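Local coordinates for uncharacterized protein (Singapore grouper iridovirus, PDB 3RJ2), which binds histone H3 and belongs to the ORF158L-like family of viral proteins, its further role being unclear, at residues F11-A14 with T15-T19; I101-S104 with L105-G109; H114-E117 with T118-E121. All coordinates share one frame; numbering follows the deposited sequence.

Contact 1. Residues F11-A14 with T15-T19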
ATOM      1  N   PHE A  11      -3.242   5.369 -10.232  1.00 17.76           N
ATOM      2  CA  PHE A  11      -2.048   4.965 -10.946  1.00 16.88           C
ATOM      3  C   PHE A  11      -2.132   5.535 -12.338  1.00 16.14           C
ATOM      4  O   PHE A  11      -3.136   5.358 -13.017  1.00 16.73           O
ATOM      5  CB  PHE A  11      -1.931   3.448 -10.988  1.00 16.22           C
ATOM      6  CG  PHE A  11      -1.505   2.852  -9.685  1.00 15.95           C
ATOM      7  CD1 PHE A  11      -2.442   2.350  -8.799  1.00 15.37           C
ATOM      8  CD2 PHE A  11      -0.162   2.819  -9.332  1.00 15.42           C
ATOM      9  CE1 PHE A  11      -2.055   1.811  -7.590  1.00 15.75           C
ATOM     10  CE2 PHE A  11       0.237   2.273  -8.122  1.00 15.24           C
ATOM     11  CZ  PHE A  11      -0.710   1.773  -7.247  1.00 14.07           C
ATOM     12  N   VAL A  12      -1.088   6.255 -12.735  1.00 15.63           N
ATOM     13  CA  VAL A  12      -1.052   6.975 -14.013  1.00 15.12           C
ATOM     14  C   VAL A  12      -0.006   6.326 -14.903  1.00 15.01           C
ATOM     15  O   VAL A  12       1.113   6.114 -14.457  1.00 14.69           O
ATOM     16  CB  VAL A  12      -0.699   8.481 -13.800  1.00 15.02           C
ATOM     17  CG1 VAL A  12      -0.919   9.291 -15.074  1.00 15.26           C
ATOM     18  CG2 VAL A  12      -1.510   9.069 -12.662  1.00 14.85           C
ATOM     19  N   ASN A  13      -0.366   5.985 -16.145  1.00 15.73           N
ATOM     20  CA  ASN A  13       0.621   5.445 -17.085  1.00 16.48           C
ATOM     21  C   ASN A  13       1.417   6.554 -17.787  1.00 17.67           C
ATOM     22  O   ASN A  13       1.259   7.722 -17.443  1.00 17.77           O
ATOM     23  CB  ASN A  13      -0.005   4.426 -18.058  1.00 16.44           C
ATOM     24  CG  ASN A  13      -0.923   5.067 -19.110  1.00 16.93           C
ATOM     25  OD1 ASN A  13      -1.021   6.291 -19.225  1.00 17.29           O
ATOM     26  ND2 ASN A  13      -1.597   4.221 -19.887  1.00 15.04           N
ATOM     27  N   ALA A  14       2.253   6.196 -18.771  1.00 18.74           N
ATOM     28  CA  ALA A  14       3.147   7.154 -19.427  1.00 19.90           C
ATOM     29  C   ALA A  14       2.424   8.262 -20.203  1.00 20.92           C
ATOM     30  O   ALA A  14       2.953   9.355 -20.381  1.00 21.53           O
ATOM     31  CB  ALA A  14       4.132   6.424 -20.340  1.00 19.79           C
ATOM     32  N   THR A  15       1.221   7.982 -20.675  1.00 21.41           N
ATOM     33  CA  THR A  15       0.505   8.970 -21.448  1.00 22.20           C
ATOM     34  C   THR A  15      -0.583   9.677 -20.629  1.00 21.91           C
ATOM     35  O   THR A  15      -1.412  10.373 -21.203  1.00 22.81           O
ATOM     36  CB  THR A  15      -0.098   8.360 -22.723  1.00 22.53           C
ATOM     37  OG1 THR A  15      -1.070   7.372 -22.362  1.00 25.43           O
ATOM     38  CG2 THR A  15       0.982   7.706 -23.585  1.00 23.11           C
ATOM     39  N   GLY A  16      -0.590   9.493 -19.309  1.00 21.16           N
ATOM     40  CA  GLY A  16      -1.575  10.153 -18.439  1.00 20.62           C
ATOM     41  C   GLY A  16      -2.962   9.541 -18.241  1.00 20.40           C
ATOM     42  O   GLY A  16      -3.834  10.167 -17.645  1.00 19.79           O
ATOM     43  N   LYS A  17      -3.187   8.330 -18.743  1.00 20.72           N
ATOM     44  CA  LYS A  17      -4.435   7.642 -18.470  1.00 21.45           C
ATOM     45  C   LYS A  17      -4.366   7.150 -17.028  1.00 22.21           C
ATOM     46  O   LYS A  17      -3.355   6.571 -16.618  1.00 22.40           O
ATOM     47  CB  LYS A  17      -4.628   6.475 -19.429  1.00 21.41           C
ATOM     48  CG  LYS A  17      -5.977   5.797 -19.322  1.00 21.26           C
ATOM     49  CD  LYS A  17      -5.902   4.349 -19.786  1.00 24.67           C
ATOM     50  CE  LYS A  17      -5.128   3.506 -18.779  1.00 25.44           C
ATOM     51  NZ  LYS A  17      -4.903   2.097 -19.205  1.00 27.49           N
ATOM     52  N   LYS A  18      -5.417   7.406 -16.257  1.00 22.88           N
ATOM     53  CA  LYS A  18      -5.430   7.049 -14.833  1.00 24.32           C
ATOM     54  C   LYS A  18      -6.256   5.807 -14.543  1.00 24.27           C
ATOM     55  O   LYS A  18      -7.330   5.616 -15.102  1.00 24.95           O
ATOM     56  CB  LYS A  18      -5.896   8.226 -13.963  1.00 24.33           C
ATOM     57  CG  LYS A  18      -4.992   9.444 -14.102  1.00 26.91           C
ATOM     58  CD  LYS A  18      -5.402  10.612 -13.206  1.00 29.99           C
ATOM     59  CE  LYS A  18      -6.501  11.452 -13.834  1.00 31.83           C
ATOM     60  NZ  LYS A  18      -6.565  12.799 -13.207  1.00 32.99           N
ATOM     61  N   THR A  19      -5.729   4.960 -13.674  1.00 24.07           N
ATOM     62  CA  THR A  19      -6.453   3.797 -13.189  1.00 23.72           C
ATOM     63  C   THR A  19      -6.674   4.031 -11.697  1.00 23.44           C
ATOM     64  O   THR A  19      -5.729   4.158 -10.916  1.00 22.06           O
ATOM     65  CB  THR A  19      -5.654   2.497 -13.452  1.00 24.20           C
ATOM     66  OG1 THR A  19      -5.478   2.319 -14.867  1.00 25.00           O
ATOM     67  CG2 THR A  19      -6.349   1.255 -12.861  1.00 24.55           C
TER
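The beta hairpin of strands 6-12 and 18-22 closes here through a type I turn N13-G16 with a G1 beta bulge at G16, and F11 faces T19 on the two arms. F11 and T19 form an antiparallel hydrogen-bonded pair: T19 N gives F11 O a short, nearly straight bond of 2.7 Å, and F11 N returns one of 2.8 Å to T19 O. At the mouth of the turn N13 N meets K17 O (3.1 Å), while G16 N bonds to N13 O within it. G16 takes the positive phi (84°) that the bulge position calls for. The N13 side chain folds back over the turn. Its CG sits between the backbone N and the carbonyl carbon (chi1 72°), which places OD1 where it accepts K17 N at 3.0 Å and T15 N at 3.2 Å. The two donors come from opposite faces of the amide plane, and the T15 bond makes an Asx turn. ND2 of N13 and NZ of K17 both turn to the carboxylate of E40. F11 packs its ring against Y42 and Y36. On the other face of the sheet V12 and K18 lie side by side, pointing the same way: V12 CG2 touches K18 CG at 3.8 Å, and V12 CG1 rests on G16 CA at 3.5 Å.

Contact 2. Residues I101-S104 with L105-G109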
ATOM      1  N   ILE A 101       1.465   1.334   9.411  1.00 14.80           N
ATOM      2  CA  ILE A 101       2.677   0.592   9.754  1.00 15.12           C
ATOM      3  C   ILE A 101       3.264   1.124  11.066  1.00 16.07           C
ATOM      4  O   ILE A 101       4.189   0.526  11.620  1.00 16.05           O
ATOM      5  CB  ILE A 101       3.736   0.623   8.626  1.00 14.82           C
ATOM      6  CG1 ILE A 101       4.807  -0.457   8.876  1.00 15.43           C
ATOM      7  CG2 ILE A 101       4.354   2.019   8.503  1.00 13.67           C
ATOM      8  CD1 ILE A 101       5.458  -0.998   7.647  1.00 15.33           C
ATOM      9  N   ASN A 102       2.727   2.250  11.548  1.00 16.85           N
ATOM     10  CA  ASN A 102       3.078   2.770  12.880  1.00 17.95           C
ATOM     11  C   ASN A 102       2.593   1.845  13.985  1.00 18.57           C
ATOM     12  O   ASN A 102       3.146   1.860  15.081  1.00 19.54           O
ATOM     13  CB  ASN A 102       2.607   4.217  13.114  1.00 17.41           C
ATOM     14  CG  ASN A 102       1.123   4.390  12.961  1.00 18.20           C
ATOM     15  OD1 ASN A 102       0.415   4.698  13.935  1.00 21.83           O
ATOM     16  ND2 ASN A 102       0.627   4.211  11.747  1.00 16.09           N
ATOM     17  N   VAL A 103       1.566   1.051  13.673  1.00 18.90           N
ATOM     18  CA  VAL A 103       1.025   0.032  14.566  1.00 19.04           C
ATOM     19  C   VAL A 103       1.580  -1.374  14.235  1.00 18.91           C
ATOM     20  O   VAL A 103       2.203  -2.002  15.082  1.00 18.79           O
ATOM     21  CB  VAL A 103      -0.520   0.035  14.521  1.00 19.45           C
ATOM     22  CG1 VAL A 103      -1.109  -1.175  15.254  1.00 20.44           C
ATOM     23  CG2 VAL A 103      -1.074   1.345  15.117  1.00 20.38           C
ATOM     24  N   SER A 104       1.384  -1.834  12.997  1.00 18.23           N
ATOM     25  CA  SER A 104       1.700  -3.209  12.610  1.00 17.69           C
ATOM     26  C   SER A 104       3.186  -3.579  12.641  1.00 17.60           C
ATOM     27  O   SER A 104       3.525  -4.755  12.785  1.00 17.73           O
ATOM     28  CB  SER A 104       1.111  -3.537  11.230  1.00 17.65           C
ATOM     29  OG  SER A 104       1.752  -2.828  10.190  1.00 15.91           O
ATOM     30  N   LEU A 105       4.074  -2.600  12.519  1.00 17.41           N
ATOM     31  CA  LEU A 105       5.510  -2.918  12.486  1.00 17.59           C
ATOM     32  C   LEU A 105       5.989  -3.475  13.816  1.00 17.67           C
ATOM     33  O   LEU A 105       6.806  -4.391  13.848  1.00 17.29           O
ATOM     34  CB  LEU A 105       6.367  -1.715  12.079  1.00 17.23           C
ATOM     35  CG  LEU A 105       7.884  -1.905  12.029  1.00 17.21           C
ATOM     36  CD1 LEU A 105       8.300  -3.009  11.043  1.00 16.75           C
ATOM     37  CD2 LEU A 105       8.590  -0.591  11.713  1.00 16.94           C
ATOM     38  N   THR A 106       5.458  -2.924  14.903  1.00 18.30           N
ATOM     39  CA  THR A 106       5.801  -3.384  16.244  1.00 18.59           C
ATOM     40  C   THR A 106       4.806  -4.431  16.746  1.00 18.93           C
ATOM     41  O   THR A 106       5.147  -5.244  17.604  1.00 18.45           O
ATOM     42  CB  THR A 106       5.905  -2.208  17.216  1.00 18.40           C
ATOM     43  OG1 THR A 106       4.918  -1.241  16.868  1.00 20.10           O
ATOM     44  CG2 THR A 106       7.271  -1.547  17.093  1.00 19.20           C
ATOM     45  N   ASN A 107       3.587  -4.418  16.195  1.00 19.77           N
ATOM     46  CA  ASN A 107       2.537  -5.400  16.532  1.00 20.41           C
ATOM     47  C   ASN A 107       2.018  -6.107  15.293  1.00 20.12           C
ATOM     48  O   ASN A 107       0.872  -5.879  14.896  1.00 20.11           O
ATOM     49  CB  ASN A 107       1.326  -4.725  17.185  1.00 21.16           C
ATOM     50  CG  ASN A 107       1.697  -3.847  18.340  1.00 23.70           C
ATOM     51  OD1 ASN A 107       2.241  -4.314  19.335  1.00 25.42           O
ATOM     52  ND2 ASN A 107       1.387  -2.556  18.224  1.00 29.12           N
ATOM     53  N   PRO A 108       2.838  -6.972  14.680  1.00 19.79           N
ATOM     54  CA  PRO A 108       2.425  -7.521  13.399  1.00 19.98           C
ATOM     55  C   PRO A 108       1.184  -8.387  13.538  1.00 20.56           C
ATOM     56  O   PRO A 108       0.487  -8.644  12.543  1.00 20.42           O
ATOM     57  CB  PRO A 108       3.631  -8.339  12.965  1.00 19.54           C
ATOM     58  CG  PRO A 108       4.373  -8.609  14.189  1.00 19.59           C
ATOM     59  CD  PRO A 108       4.144  -7.492  15.112  1.00 19.36           C
ATOM     60  N   GLY A 109       0.912  -8.808  14.776  1.00 21.63           N
ATOM     61  CA  GLY A 109      -0.313  -9.536  15.121  1.00 22.50           C
ATOM     62  C   GLY A 109      -1.608  -8.739  14.954  1.00 23.28           C
ATOM     63  O   GLY A 109      -2.693  -9.327  14.949  1.00 24.09           O
TER
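N107 folds back on V103, its side chain lying beside V103 O from CB to tip. CB lies 3.6 Å from V103 O and CG 3.8 Å from it; at the end, ND2 makes a weak, strongly bent hydrogen bond of 3.3 Å to V103 O. The same nitrogen passes V103 CG1 at 4.1 Å, the two side chains crossing at a slant. CG of N107 stands anti to its carbonyl carbon and beside the backbone N (chi1 -52°), which brings the amide to the same acceptor as the main chain: N107 N binds V103 O at 3.0 Å. This is the C-terminal end of the short helix 101-104, where the chain gives way to the loop leading to strand 111-116. Two backbone bonds of the i to i+4 kind mark it, N107 N to V103 O and L105 N to I101 O. Besides N107 N, V103 O takes three weak donors: N107 ND2, T106 N and T106 OG1, the last at 3.3 Å from V103 O. L105 CB touches I101 CG1 at 3.8 Å. P108 has no N-H to offer, although its N approaches S104 O to 3.0 Å; P108 opens a short 3-10 segment. Helix 128-136 covers one side of the turn, with F131 touching S104, L105 and P108, and L135 touching I101.

Contact 3. Residues H114-E117 with T118-E121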
ATOM      1  N   HIS A 114      -5.321  -8.945   4.278  1.00 22.42           N
ATOM      2  CA  HIS A 114      -4.500  -8.672   3.107  1.00 22.36           C
ATOM      3  C   HIS A 114      -5.408  -8.564   1.891  1.00 22.82           C
ATOM      4  O   HIS A 114      -6.131  -9.511   1.561  1.00 22.90           O
ATOM      5  CB  HIS A 114      -3.419  -9.745   2.895  1.00 22.09           C
ATOM      6  CG  HIS A 114      -2.694  -9.630   1.585  1.00 22.44           C
ATOM      7  ND1 HIS A 114      -1.881  -8.559   1.269  1.00 22.84           N
ATOM      8  CD2 HIS A 114      -2.659 -10.455   0.509  1.00 21.93           C
ATOM      9  CE1 HIS A 114      -1.378  -8.730   0.061  1.00 20.65           C
ATOM     10  NE2 HIS A 114      -1.830  -9.875  -0.420  1.00 22.28           N
ATOM     11  N   TYR A 115      -5.378  -7.410   1.237  1.00 22.70           N
ATOM     12  CA  TYR A 115      -6.120  -7.221  -0.001  1.00 23.86           C
ATOM     13  C   TYR A 115      -5.238  -7.536  -1.199  1.00 24.84           C
ATOM     14  O   TYR A 115      -4.225  -6.885  -1.418  1.00 24.08           O
ATOM     15  CB  TYR A 115      -6.652  -5.789  -0.117  1.00 23.18           C
ATOM     16  CG  TYR A 115      -7.705  -5.410   0.899  1.00 24.01           C
ATOM     17  CD1 TYR A 115      -8.981  -5.985   0.873  1.00 24.68           C
ATOM     18  CD2 TYR A 115      -7.440  -4.455   1.872  1.00 25.30           C
ATOM     19  CE1 TYR A 115      -9.960  -5.621   1.805  1.00 26.20           C
ATOM     20  CE2 TYR A 115      -8.411  -4.078   2.810  1.00 27.07           C
ATOM     21  CZ  TYR A 115      -9.669  -4.668   2.767  1.00 27.85           C
ATOM     22  OH  TYR A 115     -10.627  -4.304   3.692  1.00 29.99           O
ATOM     23  N   ASP A 116      -5.604  -8.557  -1.961  1.00 27.05           N
ATOM     24  CA  ASP A 116      -4.899  -8.812  -3.206  1.00 29.40           C
ATOM     25  C   ASP A 116      -5.782  -8.298  -4.300  1.00 30.69           C
ATOM     26  O   ASP A 116      -6.903  -8.764  -4.461  1.00 31.22           O
ATOM     27  CB  ASP A 116      -4.574 -10.285  -3.428  1.00 29.52           C
ATOM     28  CG  ASP A 116      -3.598 -10.491  -4.584  1.00 30.93           C
ATOM     29  OD1 ASP A 116      -4.001 -10.289  -5.758  1.00 32.02           O
ATOM     30  OD2 ASP A 116      -2.416 -10.830  -4.319  1.00 31.99           O
ATOM     31  N   GLU A 117      -5.255  -7.348  -5.059  1.00 32.52           N
ATOM     32  CA  GLU A 117      -6.063  -6.513  -5.942  1.00 34.51           C
ATOM     33  C   GLU A 117      -6.953  -7.238  -6.954  1.00 35.83           C
ATOM     34  O   GLU A 117      -8.069  -6.782  -7.231  1.00 36.45           O
ATOM     35  CB  GLU A 117      -5.203  -5.452  -6.619  1.00 34.10           C
ATOM     36  CG  GLU A 117      -6.002  -4.347  -7.265  1.00 35.89           C
ATOM     37  CD  GLU A 117      -7.212  -3.917  -6.448  1.00 36.77           C
ATOM     38  OE1 GLU A 117      -7.053  -3.572  -5.253  1.00 36.27           O
ATOM     39  OE2 GLU A 117      -8.324  -3.920  -7.019  1.00 37.73           O
ATOM     40  N   THR A 118      -6.483  -8.349  -7.507  1.00 37.13           N
ATOM     41  CA  THR A 118      -7.316  -9.071  -8.479  1.00 38.86           C
ATOM     42  C   THR A 118      -7.650 -10.531  -8.087  1.00 39.07           C
ATOM     43  O   THR A 118      -8.471 -11.191  -8.738  1.00 39.36           O
ATOM     44  CB  THR A 118      -6.789  -8.915  -9.938  1.00 39.28           C
ATOM     45  OG1 THR A 118      -5.359  -9.057  -9.961  1.00 40.11           O
ATOM     46  CG2 THR A 118      -7.164  -7.524 -10.492  1.00 40.38           C
ATOM     47  N   GLU A 119      -7.028 -11.001  -7.004  1.00 39.27           N
ATOM     48  CA  GLU A 119      -7.294 -12.326  -6.439  1.00 39.13           C
ATOM     49  C   GLU A 119      -7.985 -12.308  -5.059  1.00 38.17           C
ATOM     50  O   GLU A 119      -7.983 -13.313  -4.349  1.00 38.12           O
ATOM     51  CB  GLU A 119      -6.004 -13.148  -6.389  1.00 39.74           C
ATOM     52  CG  GLU A 119      -5.542 -13.632  -7.760  1.00 42.59           C
ATOM     53  CD  GLU A 119      -4.051 -13.924  -7.801  1.00 45.78           C
ATOM     54  OE1 GLU A 119      -3.595 -14.820  -7.053  1.00 46.62           O
ATOM     55  OE2 GLU A 119      -3.337 -13.252  -8.582  1.00 47.42           O
ATOM     56  N   GLY A 120      -8.571 -11.167  -4.696  1.00 37.21           N
ATOM     57  CA  GLY A 120      -9.454 -11.060  -3.531  1.00 35.88           C
ATOM     58  C   GLY A 120      -8.824 -10.826  -2.163  1.00 35.03           C
ATOM     59  O   GLY A 120      -7.605 -10.909  -1.983  1.00 35.12           O
ATOM     60  N   GLU A 121      -9.682 -10.543  -1.192  1.00 33.70           N
ATOM     61  CA  GLU A 121      -9.264 -10.342   0.189  1.00 32.71           C
ATOM     62  C   GLU A 121      -8.924 -11.660   0.911  1.00 31.41           C
ATOM     63  O   GLU A 121      -9.598 -12.684   0.743  1.00 30.99           O
ATOM     64  CB  GLU A 121     -10.324  -9.501   0.916  1.00 32.90           C
ATOM     65  CG  GLU A 121     -10.973 -10.128   2.133  1.00 35.46           C
ATOM     66  CD  GLU A 121     -12.289  -9.450   2.503  1.00 39.54           C
ATOM     67  OE1 GLU A 121     -13.122  -9.243   1.591  1.00 39.42           O
ATOM     68  OE2 GLU A 121     -12.495  -9.125   3.705  1.00 41.63           O
TER
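D116 leans along E119 across the tight end of the beta hairpin made by strands 111-116 and 120-123. Its CG stands anti to the backbone N (chi1 -168°), a setting that carries the carboxylate forward over the connecting loop. There OD1 takes a weak hydrogen bond of 3.3 Å from E119 N and rests 3.5 Å from E119 CB. The E119 chain runs beside it, pointing the same way, with CG anti to its own carbonyl carbon and the rest extended; E119 OE2 comes to 4.1 Å from D116 OD1. Behind this, D116 N donates to G120 O at 3.1 Å, and D116 CB touches the same oxygen. G120 pairs with D116 as it re-enters the sheet with a positive phi.

On the face that carries their side chains, Y115 and E121 form an antiparallel non-hydrogen-bonded pair. Y115 CD1 lies 3.8 Å from E121 CB, meeting it obliquely, and the two side chains run alongside each other with the ring and carboxylate planes 52° apart. Just behind that pair, E121 CA makes a CA-H...O contact of 3.5 Å with H114 O. The Y115 ring is also met by W32 edge-to-face. E117, at the start of the loop, turns its carboxylate to neighbouring strand 31-37, where OE1 accepts the indole NE1 of W34.

With the carboxylates of D116 and E119 brought near each other at the end of the hairpin, their like charges probably repel and could raise the proton affinity of one or the other; the weak bond from E119 N to D116 OD1 may offset some of this, and since E119 is exposed, solvent probably screens the repulsion.

Along the chain contact 1 comes first, then contact 2 and contact 3. Contacts 1 and 3 are hairpin ends in different sheets: contact 1 joins strand 6-12 to the outermost strand 18-22 of the four-stranded antiparallel sheet, and contact 3 joins strand 111-116 to the edge strand 120-123 of the six-stranded mixed sheet. Their centres lie about 22 Å apart. Contact 2, the helix 101-104 and its exit loop, leads into strand 111-116; the centres of contacts 2 and 3 are about 20 Å apart. Contacts 1 and 2, centres about 32 Å apart, stand on opposite sides of the chain's centre. None touches another, yet all three send side chains against strand 31-37, which is thus their common neighbour in this chain.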